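Local atomic coordinates of isoaspartyl dipeptidase (PDB entry 7CDH), a protein that probably hydrolyses isoaspartyl (beta-aspartyl) dipeptides as a zinc-dependent metallopeptidase of the amidohydrolase family. Residues G56-H61 and N334-F339; N122-T127 and F339-G344; E170-I175 and F207-K212; R201-L206 and L236-R241. All coordinates share one frame; numbering follows the deposited sequence.

The four contacts fall into two pairs. Contacts 1 and 2 share F339 and have centres about 7 Å apart. They bring helix 333-339 and the loop after it against barrel strands 51-59 and 122-127. Contact 1 also carries zinc ligand H61, and the side chain of Y126 in contact 2 lies about 9 Å from a zinc. Contacts 3 and 4 join successive helices of the barrel's outer layer and both use helix 204-212. Their centres are about 12 Å apart, and a salt bridge links them, E211 OE2 to R241 NH1 at 2.7 Å. Contact 4 lies about 20 Å from contact 1, centre to centre, although the I203 side chain is only about 12 Å from a zinc.

Contact 1: G56-H61 and N334-F339; sequences GLIDPH and NPARVF. With ZN (zinc ion), chain L.
H61 NE2 holds the zinc ion at 2.1 Å, and the same strand that leads to it packs on helix 333-339. This is the first strand of the amidohydrolase TIM barrel, which leads into the family's His-X-His motif (H61 and H63). H63, E156 and D285 complete this zinc site. The H61 ring is also held on its other side, where ND1 is hydrogen-bonded to N193 OD1. With CG anti to the backbone N (chi1 -175°), the imidazole is carried away from the helix and to the metal.

I58 and P60, alternate residues before H61, face the helix instead. I58 is forked over P335 and A336. Its CG2 branch meets P335 CB at 3.7 Å. The longer branch reaches past the proline, and I58 CD1 lies 4.2 Å from A336 CB. P60 comes next, at the corner where the strand turns. Its CB approaches the F339 ring obliquely, with CE2 the closest ring atom. The contact is wholly apolar and buried between strand and helix. One face of the F339 ring is covered from within the helix: V338 CG1 sits over the ring centre, 4.1 Å above its plane.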
loop_
_atom_site.group_PDB
_atom_site.type_symbol
_atom_site.label_atom_id
_atom_site.label_comp_id
_atom_site.label_asym_id
_atom_site.label_seq_id
_atom_site.Cartn_x
_atom_site.Cartn_y
_atom_site.Cartn_z
ATOM N N GLY A 56 21.059 35.286 22.830
ATOM C CA GLY A 56 21.429 33.862 22.819
ATOM C C GLY A 56 21.805 33.441 21.408
ATOM O O GLY A 56 21.154 33.902 20.457
ATOM N N LEU A 57 22.854 32.645 21.273
ATOM C CA LEU A 57 23.344 32.153 19.977
ATOM C C LEU A 57 22.379 31.088 19.426
ATOM O O LEU A 57 21.792 30.284 20.207
ATOM C CB LEU A 57 24.720 31.537 20.214
ATOM C CG LEU A 57 25.761 32.437 20.861
ATOM C CD1 LEU A 57 27.100 31.708 20.977
ATOM C CD2 LEU A 57 25.931 33.690 20.037
ATOM N N ILE A 58 22.204 31.119 18.114
ATOM C CA ILE A 58 21.331 30.215 17.318
ATOM C C ILE A 58 22.264 29.388 16.432
ATOM O O ILE A 58 23.001 30.003 15.653
ATOM C CB ILE A 58 20.356 31.056 16.489
ATOM C CG1 ILE A 58 19.529 31.989 17.377
ATOM C CG2 ILE A 58 19.498 30.170 15.613
ATOM C CD1 ILE A 58 18.773 33.058 16.594
ATOM N N ASP A 59 22.328 28.072 16.661
ATOM C CA ASP A 59 23.107 27.098 15.852
ATOM C C ASP A 59 22.123 26.443 14.884
ATOM O O ASP A 59 21.330 25.604 15.276
ATOM C CB ASP A 59 23.794 26.106 16.784
ATOM C CG ASP A 59 24.838 25.228 16.113
ATOM O OD1 ASP A 59 24.893 25.216 14.849
ATOM O OD2 ASP A 59 25.600 24.541 16.866
ATOM N N PRO A 60 22.079 26.837 13.597
ATOM C CA PRO A 60 21.049 26.315 12.685
ATOM C C PRO A 60 21.325 24.941 12.047
ATOM O O PRO A 60 20.645 24.559 11.108
ATOM C CB PRO A 60 21.093 27.385 11.589
ATOM C CG PRO A 60 22.580 27.696 11.498
ATOM C CD PRO A 60 23.012 27.780 12.950
ATOM N N HIS A 61 22.323 24.222 12.523
ATOM C CA HIS A 61 22.675 22.894 11.964
ATOM C C HIS A 61 23.364 22.004 13.017
ATOM O O HIS A 61 24.601 22.060 13.124
ATOM C CB HIS A 61 23.515 23.107 10.717
ATOM C CG HIS A 61 23.825 21.836 10.026
ATOM N ND1 HIS A 61 23.081 21.392 8.962
ATOM C CD2 HIS A 61 24.749 20.891 10.275
ATOM C CE1 HIS A 61 23.569 20.243 8.563
ATOM N NE2 HIS A 61 24.564 19.889 9.372
ATOM N N ASN A 334 21.345 36.744 11.513
ATOM C CA ASN A 334 21.280 36.088 10.182
ATOM C C ASN A 334 20.470 34.781 10.278
ATOM O O ASN A 334 19.560 34.570 9.469
ATOM C CB ASN A 334 22.661 35.950 9.530
ATOM C CG ASN A 334 23.306 37.285 9.215
ATOM O OD1 ASN A 334 22.633 38.315 9.199
ATOM N ND2 ASN A 334 24.607 37.284 8.967
ATOM N N PRO A 335 20.737 33.863 11.238
ATOM C CA PRO A 335 19.921 32.656 11.391
ATOM C C PRO A 335 18.459 32.988 11.699
ATOM O O PRO A 335 17.598 32.418 11.074
ATOM C CB PRO A 335 20.537 31.921 12.580
ATOM C CG PRO A 335 21.950 32.457 12.656
ATOM C CD PRO A 335 21.847 33.891 12.193
ATOM N N ALA A 336 18.211 33.980 12.556
ATOM C CA ALA A 336 16.836 34.438 12.847
ATOM C C ALA A 336 16.126 34.847 11.552
ATOM O O ALA A 336 14.932 34.487 11.388
ATOM C CB ALA A 336 16.822 35.551 13.838
ATOM N N ARG A 337 16.801 35.552 10.641
ATOM C CA ARG A 337 16.113 36.039 9.407
ATOM C C ARG A 337 15.821 34.815 8.547
ATOM O O ARG A 337 14.696 34.702 8.096
ATOM C CB ARG A 337 16.911 37.114 8.670
ATOM C CG ARG A 337 16.367 37.542 7.310
ATOM C CD ARG A 337 17.402 37.510 6.173
ATOM N NE ARG A 337 18.622 38.090 6.649
ATOM C CZ ARG A 337 19.830 37.577 6.552
ATOM N NH1 ARG A 337 20.069 36.482 5.869
ATOM N NH2 ARG A 337 20.829 38.217 7.114
ATOM N N VAL A 338 16.782 33.902 8.409
ATOM C CA VAL A 338 16.629 32.704 7.534
ATOM C C VAL A 338 15.399 31.898 7.984
ATOM O O VAL A 338 14.597 31.582 7.127
ATOM C CB VAL A 338 17.913 31.859 7.496
ATOM C CG1 VAL A 338 17.672 30.562 6.758
ATOM C CG2 VAL A 338 19.053 32.603 6.821
ATOM N N PHE A 339 15.220 31.659 9.290
ATOM C CA PHE A 339 14.196 30.744 9.866
ATOM C C PHE A 339 12.943 31.499 10.299
ATOM O O PHE A 339 12.029 30.807 10.755
ATOM C CB PHE A 339 14.786 29.962 11.047
ATOM C CG PHE A 339 15.850 29.007 10.594
ATOM C CD1 PHE A 339 15.511 27.882 9.858
ATOM C CD2 PHE A 339 17.182 29.288 10.804
ATOM C CE1 PHE A 339 16.490 27.027 9.391
ATOM C CE2 PHE A 339 18.160 28.436 10.335
ATOM C CZ PHE A 339 17.814 27.316 9.620
HETATM ZN ZN ZN L . 25.496 18.030 9.053
#

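Contact 2: N122-T127 and F339-G344; sequences NTFIYT and FKLNKG
This is a mainly apolar contact between barrel strand 122-127 and the loop that leaves helix 333-339, with one polar pair at its end. The alternate residues N122, F124 and Y126 make it from the strand. At its centre is a CH-pi contact. L341 CD2 lies over one face of the F124 ring, 4.1 Å from the centroid and 25° off the ring normal. The methyl is displaced toward the rim, so F124 CZ is its closest ring atom.

Y126 reaches F339 with its hydroxyl. OH comes to the ring edge, in plane, 3.5 Å from F339 CZ. The two side chains run nearly at right angles. Past F339 the helix ends in a Schellman motif at K340, which turns the chain, and L341 then faces F124.

K343 carries the polar end. Its chain bends at the last torsion (chi4 -73°), and NZ gives a weak hydrogen bond to N122 OD1 at 3.0 Å. The stronger partner of NZ is D353, through a salt bridge, while N122 ND2 bonds to T91 O. Strand 122-127 runs between strands 90-95 and 151-159, and its T123, I125 and T127 side chains pack on helix 106-118.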
loop_
_atom_site.group_PDB
_atom_site.type_symbol
_atom_site.label_atom_id
_atom_site.label_comp_id
_atom_site.label_asym_id
_atom_site.label_seq_id
_atom_site.Cartn_x
_atom_site.Cartn_y
_atom_site.Cartn_z
ATOM N N ASN A 122 15.448 26.003 22.934
ATOM C CA ASN A 122 14.482 26.299 21.839
ATOM C C ASN A 122 14.952 25.458 20.669
ATOM O O ASN A 122 16.207 25.504 20.391
ATOM C CB ASN A 122 14.502 27.765 21.386
ATOM C CG ASN A 122 14.360 28.736 22.539
ATOM O OD1 ASN A 122 13.241 29.099 22.920
ATOM N ND2 ASN A 122 15.485 29.152 23.087
ATOM N N THR A 123 14.051 24.685 20.061
ATOM C CA THR A 123 14.432 23.651 19.065
ATOM C C THR A 123 13.486 23.690 17.876
ATOM O O THR A 123 12.272 23.872 18.082
ATOM C CB THR A 123 14.364 22.247 19.668
ATOM O OG1 THR A 123 13.004 22.011 20.065
ATOM C CG2 THR A 123 15.258 22.138 20.865
ATOM N N PHE A 124 14.039 23.429 16.700
ATOM C CA PHE A 124 13.288 23.224 15.449
ATOM C C PHE A 124 13.994 22.091 14.734
ATOM O O PHE A 124 15.158 21.793 15.046
ATOM C CB PHE A 124 13.220 24.498 14.604
ATOM C CG PHE A 124 12.730 25.685 15.390
ATOM C CD1 PHE A 124 13.607 26.437 16.141
ATOM C CD2 PHE A 124 11.377 25.976 15.464
ATOM C CE1 PHE A 124 13.142 27.451 16.964
ATOM C CE2 PHE A 124 10.922 27.052 16.210
ATOM C CZ PHE A 124 11.802 27.771 16.979
ATOM N N ILE A 125 13.302 21.463 13.800
ATOM C CA ILE A 125 13.914 20.326 13.081
ATOM C C ILE A 125 13.640 20.530 11.602
ATOM O O ILE A 125 12.705 21.233 11.263
ATOM C CB ILE A 125 13.378 18.992 13.641
ATOM C CG1 ILE A 125 11.891 18.792 13.364
ATOM C CG2 ILE A 125 13.654 18.901 15.137
ATOM C CD1 ILE A 125 11.424 17.402 13.640
ATOM N N TYR A 126 14.452 19.901 10.787
ATOM C CA TYR A 126 14.141 19.553 9.393
ATOM C C TYR A 126 13.490 18.172 9.347
ATOM O O TYR A 126 13.745 17.333 10.206
ATOM C CB TYR A 126 15.438 19.510 8.595
ATOM C CG TYR A 126 16.192 20.809 8.501
ATOM C CD1 TYR A 126 15.912 21.705 7.500
ATOM C CD2 TYR A 126 17.234 21.108 9.350
ATOM C CE1 TYR A 126 16.641 22.871 7.348
ATOM C CE2 TYR A 126 17.975 22.265 9.218
ATOM C CZ TYR A 126 17.678 23.147 8.206
ATOM O OH TYR A 126 18.377 24.288 8.021
ATOM N N THR A 127 12.714 17.944 8.303
ATOM C CA THR A 127 12.314 16.613 7.821
ATOM C C THR A 127 13.331 16.225 6.768
ATOM O O THR A 127 14.223 17.041 6.491
ATOM C CB THR A 127 10.875 16.585 7.320
ATOM O OG1 THR A 127 10.752 15.220 6.960
ATOM C CG2 THR A 127 10.583 17.474 6.131
ATOM N N PHE A 339 15.220 31.659 9.290
ATOM C CA PHE A 339 14.196 30.744 9.866
ATOM C C PHE A 339 12.943 31.499 10.299
ATOM O O PHE A 339 12.029 30.807 10.755
ATOM C CB PHE A 339 14.786 29.962 11.047
ATOM C CG PHE A 339 15.850 29.007 10.594
ATOM C CD1 PHE A 339 15.511 27.882 9.858
ATOM C CD2 PHE A 339 17.182 29.288 10.804
ATOM C CE1 PHE A 339 16.490 27.027 9.391
ATOM C CE2 PHE A 339 18.160 28.436 10.335
ATOM C CZ PHE A 339 17.814 27.316 9.620
ATOM N N LYS A 340 12.888 32.820 10.122
ATOM C CA LYS A 340 11.773 33.715 10.546
ATOM C C LYS A 340 11.478 33.518 12.036
ATOM O O LYS A 340 10.311 33.241 12.377
ATOM C CB LYS A 340 10.514 33.486 9.716
ATOM C CG LYS A 340 10.709 33.588 8.210
ATOM C CD LYS A 340 10.224 34.880 7.592
ATOM C CE LYS A 340 10.315 34.894 6.076
ATOM N NZ LYS A 340 9.613 33.734 5.469
ATOM N N LEU A 341 12.497 33.634 12.893
ATOM C CA LEU A 341 12.327 33.485 14.353
ATOM C C LEU A 341 12.318 34.864 15.020
ATOM O O LEU A 341 13.091 35.732 14.618
ATOM C CB LEU A 341 13.473 32.637 14.902
ATOM C CG LEU A 341 13.648 31.283 14.235
ATOM C CD1 LEU A 341 14.850 30.558 14.820
ATOM C CD2 LEU A 341 12.377 30.438 14.359
ATOM N N ASN A 342 11.545 35.005 16.092
ATOM C CA ASN A 342 11.586 36.183 16.976
ATOM C C ASN A 342 12.713 35.966 17.982
ATOM O O ASN A 342 12.475 36.057 19.181
ATOM C CB ASN A 342 10.172 36.534 17.441
ATOM C CG ASN A 342 9.416 37.126 16.266
ATOM O OD1 ASN A 342 8.484 36.514 15.745
ATOM N ND2 ASN A 342 9.894 38.255 15.750
ATOM N N LYS A 343 13.934 35.836 17.467
ATOM C CA LYS A 343 15.153 35.621 18.281
ATOM C C LYS A 343 16.290 36.480 17.714
ATOM O O LYS A 343 16.073 37.152 16.691
ATOM C CB LYS A 343 15.481 34.128 18.290
ATOM C CG LYS A 343 14.358 33.243 18.797
ATOM C CD LYS A 343 14.793 31.831 19.123
ATOM C CE LYS A 343 13.663 31.022 19.709
ATOM N NZ LYS A 343 13.356 31.435 21.102
ATOM N N GLY A 344 17.458 36.458 18.350
ATOM C CA GLY A 344 18.669 37.129 17.831
ATOM C C GLY A 344 18.719 38.631 18.131
ATOM O O GLY A 344 19.754 39.262 17.810
#

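Contact 3: E170-I175 and F207-K212; sequences EEILRI and FDIIEK
I209 of helix 204-212 packs between I172 and L173 of helix 169-186, and its side chain makes the whole contact from its own helix. The CB starts beside L173, with CD2 of that leucine 4.2 Å away. Both branches then keep to the same methyl. I209 CG2 lies 4.0 Å from L173 CD2, and I209 CG1 is closer, at 3.7 Å. L173 CD2 is therefore lodged against the fork of the isoleucine. The I209 tip goes on to another neighbour: CD1 ends 3.8 Å from I172 CG2. The extended second torsion (chi2 160°) carries this methyl away from the fork toward I172.

The two partners meet I209 differently. L173 slides past it in the opposite direction, so the two side chains lie alongside each other. I172 stands nearly at a right angle to it, and only the CG2 branch of I172 does the touching. Its other branch leads away from the contact. L173 has its first torsion at -80°, which puts CG beside the backbone N and turns the leucine tip to the neighbouring helix.

The interface is small and purely apolar. It joins consecutive helices of the TIM barrel, with strand 191-196 between them in the chain. Beneath them, I209 touches L220 of strand 220-223, and I175 packs on V154 and I157 of strand 151-159. L173 also packs on Q166 of a second subunit, and R174 makes a salt bridge to E171 of that subunit, so helix 169-186 touches both its barrel neighbour 204-212 and another chain.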
loop_
_atom_site.group_PDB
_atom_site.type_symbol
_atom_site.label_atom_id
_atom_site.label_comp_id
_atom_site.label_asym_id
_atom_site.label_seq_id
_atom_site.Cartn_x
_atom_site.Cartn_y
_atom_site.Cartn_z
ATOM N N GLU A 170 15.356 17.999 -11.518
ATOM C CA GLU A 170 13.888 17.813 -11.443
ATOM C C GLU A 170 13.498 17.345 -10.038
ATOM O O GLU A 170 12.540 17.931 -9.481
ATOM C CB GLU A 170 13.418 16.872 -12.552
ATOM C CG GLU A 170 13.425 17.549 -13.927
ATOM C CD GLU A 170 13.098 16.654 -15.126
ATOM O OE1 GLU A 170 13.041 15.402 -14.951
ATOM O OE2 GLU A 170 12.906 17.207 -16.248
ATOM N N GLU A 171 14.198 16.353 -9.472
ATOM C CA GLU A 171 13.873 15.832 -8.119
ATOM C C GLU A 171 14.047 16.973 -7.110
ATOM O O GLU A 171 13.111 17.191 -6.303
ATOM C CB GLU A 171 14.758 14.649 -7.742
ATOM C CG GLU A 171 14.518 13.386 -8.539
ATOM C CD GLU A 171 15.448 12.239 -8.137
ATOM O OE1 GLU A 171 16.677 12.433 -8.194
ATOM O OE2 GLU A 171 14.933 11.153 -7.728
ATOM N N ILE A 172 15.187 17.680 -7.155
ATOM C CA ILE A 172 15.437 18.892 -6.304
ATOM C C ILE A 172 14.273 19.894 -6.451
ATOM O O ILE A 172 13.792 20.369 -5.428
ATOM C CB ILE A 172 16.775 19.590 -6.624
ATOM C CG1 ILE A 172 17.990 18.684 -6.411
ATOM C CG2 ILE A 172 16.900 20.852 -5.791
ATOM C CD1 ILE A 172 17.926 17.925 -5.099
ATOM N N LEU A 173 13.881 20.269 -7.669
ATOM C CA LEU A 173 12.860 21.330 -7.886
ATOM C C LEU A 173 11.541 20.925 -7.211
ATOM O O LEU A 173 10.897 21.817 -6.578
ATOM C CB LEU A 173 12.628 21.577 -9.382
ATOM C CG LEU A 173 13.664 22.447 -10.086
ATOM C CD1 LEU A 173 13.387 22.484 -11.581
ATOM C CD2 LEU A 173 13.688 23.850 -9.498
ATOM N N ARG A 174 11.135 19.655 -7.352
ATOM C CA ARG A 174 9.884 19.198 -6.741
ATOM C C ARG A 174 9.980 19.407 -5.216
ATOM O O ARG A 174 9.028 20.000 -4.644
ATOM C CB ARG A 174 9.621 17.755 -7.145
ATOM C CG ARG A 174 8.409 17.119 -6.462
ATOM C CD ARG A 174 7.060 17.764 -6.722
ATOM N NE ARG A 174 6.960 18.325 -8.060
ATOM C CZ ARG A 174 6.838 17.614 -9.173
ATOM N NH1 ARG A 174 6.784 16.288 -9.117
ATOM N NH2 ARG A 174 6.774 18.242 -10.336
ATOM N N ILE A 175 11.101 19.011 -4.595
ATOM C CA ILE A 175 11.333 19.111 -3.125
ATOM C C ILE A 175 11.342 20.590 -2.719
ATOM O O ILE A 175 10.660 20.936 -1.750
ATOM C CB ILE A 175 12.635 18.382 -2.725
ATOM C CG1 ILE A 175 12.481 16.865 -2.846
ATOM C CG2 ILE A 175 13.105 18.790 -1.324
ATOM C CD1 ILE A 175 13.793 16.186 -3.159
ATOM N N PHE A 207 21.908 27.818 -8.524
ATOM C CA PHE A 207 21.894 28.830 -9.606
ATOM C C PHE A 207 20.851 28.418 -10.644
ATOM O O PHE A 207 20.101 29.327 -11.109
ATOM C CB PHE A 207 23.296 29.021 -10.192
ATOM C CG PHE A 207 24.222 29.791 -9.281
ATOM C CD1 PHE A 207 23.943 31.100 -8.933
ATOM C CD2 PHE A 207 25.372 29.216 -8.771
ATOM C CE1 PHE A 207 24.787 31.807 -8.094
ATOM C CE2 PHE A 207 26.219 29.930 -7.943
ATOM C CZ PHE A 207 25.913 31.217 -7.586
ATOM N N ASP A 208 20.760 27.116 -10.957
ATOM C CA ASP A 208 19.778 26.578 -11.939
ATOM C C ASP A 208 18.348 26.855 -11.454
ATOM O O ASP A 208 17.520 27.329 -12.253
ATOM C CB ASP A 208 19.954 25.084 -12.202
ATOM C CG ASP A 208 21.219 24.694 -12.951
ATOM O OD1 ASP A 208 21.850 25.586 -13.587
ATOM O OD2 ASP A 208 21.578 23.492 -12.868
ATOM N N ILE A 209 18.075 26.673 -10.169
ATOM C CA ILE A 209 16.713 26.923 -9.619
ATOM C C ILE A 209 16.333 28.406 -9.815
ATOM O O ILE A 209 15.201 28.679 -10.265
ATOM C CB ILE A 209 16.643 26.479 -8.144
ATOM C CG1 ILE A 209 16.853 24.969 -7.996
ATOM C CG2 ILE A 209 15.338 26.927 -7.538
ATOM C CD1 ILE A 209 17.274 24.546 -6.610
ATOM N N ILE A 210 17.183 29.350 -9.417
ATOM C CA ILE A 210 16.806 30.792 -9.429
ATOM C C ILE A 210 16.807 31.344 -10.869
ATOM O O ILE A 210 15.985 32.230 -11.158
ATOM C CB ILE A 210 17.713 31.609 -8.507
ATOM C CG1 ILE A 210 19.172 31.595 -8.979
ATOM C CG2 ILE A 210 17.541 31.128 -7.072
ATOM C CD1 ILE A 210 20.037 32.604 -8.267
ATOM N N GLU A 211 17.650 30.824 -11.757
ATOM C CA GLU A 211 17.744 31.332 -13.146
ATOM C C GLU A 211 16.565 30.800 -13.961
ATOM O O GLU A 211 16.029 31.569 -14.746
ATOM C CB GLU A 211 19.108 30.995 -13.751
ATOM C CG GLU A 211 20.199 31.916 -13.225
ATOM C CD GLU A 211 21.631 31.420 -13.324
ATOM O OE1 GLU A 211 21.872 30.364 -13.952
ATOM O OE2 GLU A 211 22.509 32.097 -12.765
ATOM N N LYS A 212 16.150 29.554 -13.751
ATOM C CA LYS A 212 15.222 28.841 -14.665
ATOM C C LYS A 212 13.803 28.779 -14.098
ATOM O O LYS A 212 12.919 28.303 -14.813
ATOM C CB LYS A 212 15.716 27.418 -14.918
ATOM C CG LYS A 212 17.110 27.293 -15.520
ATOM C CD LYS A 212 17.639 25.870 -15.386
ATOM C CE LYS A 212 18.626 25.455 -16.460
ATOM N NZ LYS A 212 18.686 23.979 -16.579
#

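Contact 4: R201-L206 and L236-R241; sequences RGIEYL and LEFAKR
F238, L206 and I203 form this contact, and F238 gives the largest share, about half of the buried surface. It lies in the outer helical layer of the TIM barrel, where the start of helix 204-212 meets the end of helix 229-240. F238 leaves its helix with CG anti to the backbone N (chi1 -177°), which sends the ring across to the other helix. There it is met at two levels. L206 takes the outer half of the ring: its CB is 4.1 Å from F238 CE1, and its CD2 is 4.1 Å from F238 CZ. The leucine chain stands nearly at a right angle to that of the phenylalanine, and its methyl approaches the ring obliquely.

I203 packs nearer the root. Its CD1 tip is 3.9 Å from F238 CB. The CG1 branch lies between the backbone N and the carbonyl carbon (chi1 60°), and the extended chain beyond it carries CD1 to the phenylalanine. I203 lies within a type II' turn from R201 to E204, at the N-cap position of helix 204-212. Its backbone N is hydrogen-bonded to Q234 OE1 of helix 229-240, a second link between the two helices.

All three residues also pack on P222 of strand 220-223, which places them between the helices and the barrel wall. F207 covers F238 further along. Just past helix 229-240, R241 turns back on it; its NH1 has a second carboxylate partner, E211 of helix 204-212. R241 NE donates to E237 OE1 at 3.2 Å in a salt bridge, nearly straight (167°). E237 OE1 accepts through its anti lone pair and lies close to the guanidinium plane of R241.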
loop_
_atom_site.group_PDB
_atom_site.type_symbol
_atom_site.label_atom_id
_atom_site.label_comp_id
_atom_site.label_asym_id
_atom_site.label_seq_id
_atom_site.Cartn_x
_atom_site.Cartn_y
_atom_site.Cartn_z
ATOM N N ARG A 201 30.731 20.131 -9.269
ATOM C CA ARG A 201 29.457 20.832 -9.559
ATOM C C ARG A 201 29.121 21.857 -8.463
ATOM O O ARG A 201 28.351 22.763 -8.752
ATOM C CB ARG A 201 28.345 19.802 -9.746
ATOM C CG ARG A 201 28.414 19.037 -11.063
ATOM C CD ARG A 201 27.420 17.886 -11.149
ATOM N NE ARG A 201 27.731 16.831 -10.182
ATOM C CZ ARG A 201 27.072 15.676 -10.043
ATOM N NH1 ARG A 201 26.051 15.398 -10.836
ATOM N NH2 ARG A 201 27.445 14.797 -9.117
ATOM N N GLY A 202 29.663 21.764 -7.250
ATOM C CA GLY A 202 29.359 22.725 -6.162
ATOM C C GLY A 202 27.863 23.022 -6.058
ATOM O O GLY A 202 27.099 22.065 -6.004
ATOM N N ILE A 203 27.463 24.305 -6.069
ATOM C CA ILE A 203 26.063 24.781 -5.972
ATOM C C ILE A 203 25.497 25.195 -7.343
ATOM O O ILE A 203 24.566 26.020 -7.362
ATOM C CB ILE A 203 25.917 25.892 -4.922
ATOM C CG1 ILE A 203 26.765 27.136 -5.208
ATOM C CG2 ILE A 203 26.168 25.328 -3.521
ATOM C CD1 ILE A 203 26.379 28.361 -4.344
ATOM N N GLU A 204 25.923 24.557 -8.432
ATOM C CA GLU A 204 25.274 24.621 -9.779
ATOM C C GLU A 204 23.729 24.593 -9.663
ATOM O O GLU A 204 23.038 25.499 -10.159
ATOM C CB GLU A 204 25.756 23.426 -10.595
ATOM C CG GLU A 204 25.976 23.664 -12.070
ATOM C CD GLU A 204 26.922 22.607 -12.650
ATOM O OE1 GLU A 204 28.167 22.887 -12.752
ATOM O OE2 GLU A 204 26.432 21.480 -12.943
ATOM N N TYR A 205 23.162 23.560 -9.055
ATOM C CA TYR A 205 21.693 23.375 -8.976
ATOM C C TYR A 205 21.023 24.601 -8.359
ATOM O O TYR A 205 19.882 24.885 -8.754
ATOM C CB TYR A 205 21.367 22.153 -8.121
ATOM C CG TYR A 205 21.566 20.821 -8.789
ATOM C CD1 TYR A 205 21.724 20.689 -10.160
ATOM C CD2 TYR A 205 21.517 19.674 -8.028
ATOM C CE1 TYR A 205 21.854 19.444 -10.757
ATOM C CE2 TYR A 205 21.644 18.424 -8.605
ATOM C CZ TYR A 205 21.808 18.306 -9.971
ATOM O OH TYR A 205 21.918 17.053 -10.483
ATOM N N LEU A 206 21.673 25.275 -7.403
ATOM C CA LEU A 206 21.058 26.435 -6.697
ATOM C C LEU A 206 20.899 27.599 -7.687
ATOM O O LEU A 206 19.807 28.231 -7.704
ATOM C CB LEU A 206 21.855 26.807 -5.445
ATOM C CG LEU A 206 21.511 25.999 -4.191
ATOM C CD1 LEU A 206 21.846 24.533 -4.355
ATOM C CD2 LEU A 206 22.242 26.536 -2.976
ATOM N N LEU A 236 29.822 33.630 -2.349
ATOM C CA LEU A 236 29.696 35.116 -2.394
ATOM C C LEU A 236 28.938 35.534 -3.651
ATOM O O LEU A 236 28.175 36.500 -3.577
ATOM C CB LEU A 236 31.066 35.783 -2.334
ATOM C CG LEU A 236 31.810 35.612 -1.018
ATOM C CD1 LEU A 236 33.157 36.300 -1.081
ATOM C CD2 LEU A 236 30.982 36.119 0.147
ATOM N N GLU A 237 29.055 34.804 -4.747
ATOM C CA GLU A 237 28.235 35.142 -5.930
ATOM C C GLU A 237 26.763 34.900 -5.578
ATOM O O GLU A 237 25.903 35.736 -5.984
ATOM C CB GLU A 237 28.679 34.388 -7.177
ATOM C CG GLU A 237 27.860 34.808 -8.400
ATOM C CD GLU A 237 27.752 36.319 -8.625
ATOM O OE1 GLU A 237 26.604 36.800 -8.936
ATOM O OE2 GLU A 237 28.820 37.017 -8.457
ATOM N N PHE A 238 26.484 33.848 -4.795
ATOM C CA PHE A 238 25.113 33.476 -4.362
ATOM C C PHE A 238 24.582 34.549 -3.402
ATOM O O PHE A 238 23.398 34.948 -3.556
ATOM C CB PHE A 238 25.123 32.055 -3.777
ATOM C CG PHE A 238 23.783 31.517 -3.362
ATOM C CD1 PHE A 238 22.873 31.100 -4.307
ATOM C CD2 PHE A 238 23.437 31.435 -2.028
ATOM C CE1 PHE A 238 21.640 30.608 -3.928
ATOM C CE2 PHE A 238 22.195 30.947 -1.646
ATOM C CZ PHE A 238 21.310 30.504 -2.600
ATOM N N ALA A 239 25.392 34.994 -2.433
ATOM C CA ALA A 239 25.059 36.126 -1.516
ATOM C C ALA A 239 24.739 37.387 -2.316
ATOM O O ALA A 239 23.747 38.066 -1.939
ATOM C CB ALA A 239 26.171 36.443 -0.545
ATOM N N LYS A 240 25.534 37.688 -3.356
ATOM C CA LYS A 240 25.360 38.944 -4.131
ATOM C C LYS A 240 23.981 38.904 -4.767
ATOM O O LYS A 240 23.395 39.964 -4.905
ATOM C CB LYS A 240 26.422 39.187 -5.200
ATOM C CG LYS A 240 27.707 39.811 -4.674
ATOM C CD LYS A 240 28.857 39.666 -5.636
ATOM C CE LYS A 240 30.196 39.797 -4.959
ATOM N NZ LYS A 240 31.243 39.118 -5.757
ATOM N N ARG A 241 23.428 37.727 -5.036
ATOM C CA ARG A 241 22.062 37.675 -5.612
ATOM C C ARG A 241 20.980 37.628 -4.542
ATOM O O ARG A 241 19.822 37.534 -4.939
ATOM C CB ARG A 241 21.939 36.492 -6.558
ATOM C CG ARG A 241 23.086 36.431 -7.539
ATOM C CD ARG A 241 22.629 35.767 -8.789
ATOM N NE ARG A 241 23.770 35.353 -9.585
ATOM C CZ ARG A 241 23.672 34.588 -10.660
ATOM N NH1 ARG A 241 22.479 34.138 -11.036
ATOM N NH2 ARG A 241 24.760 34.248 -11.331
#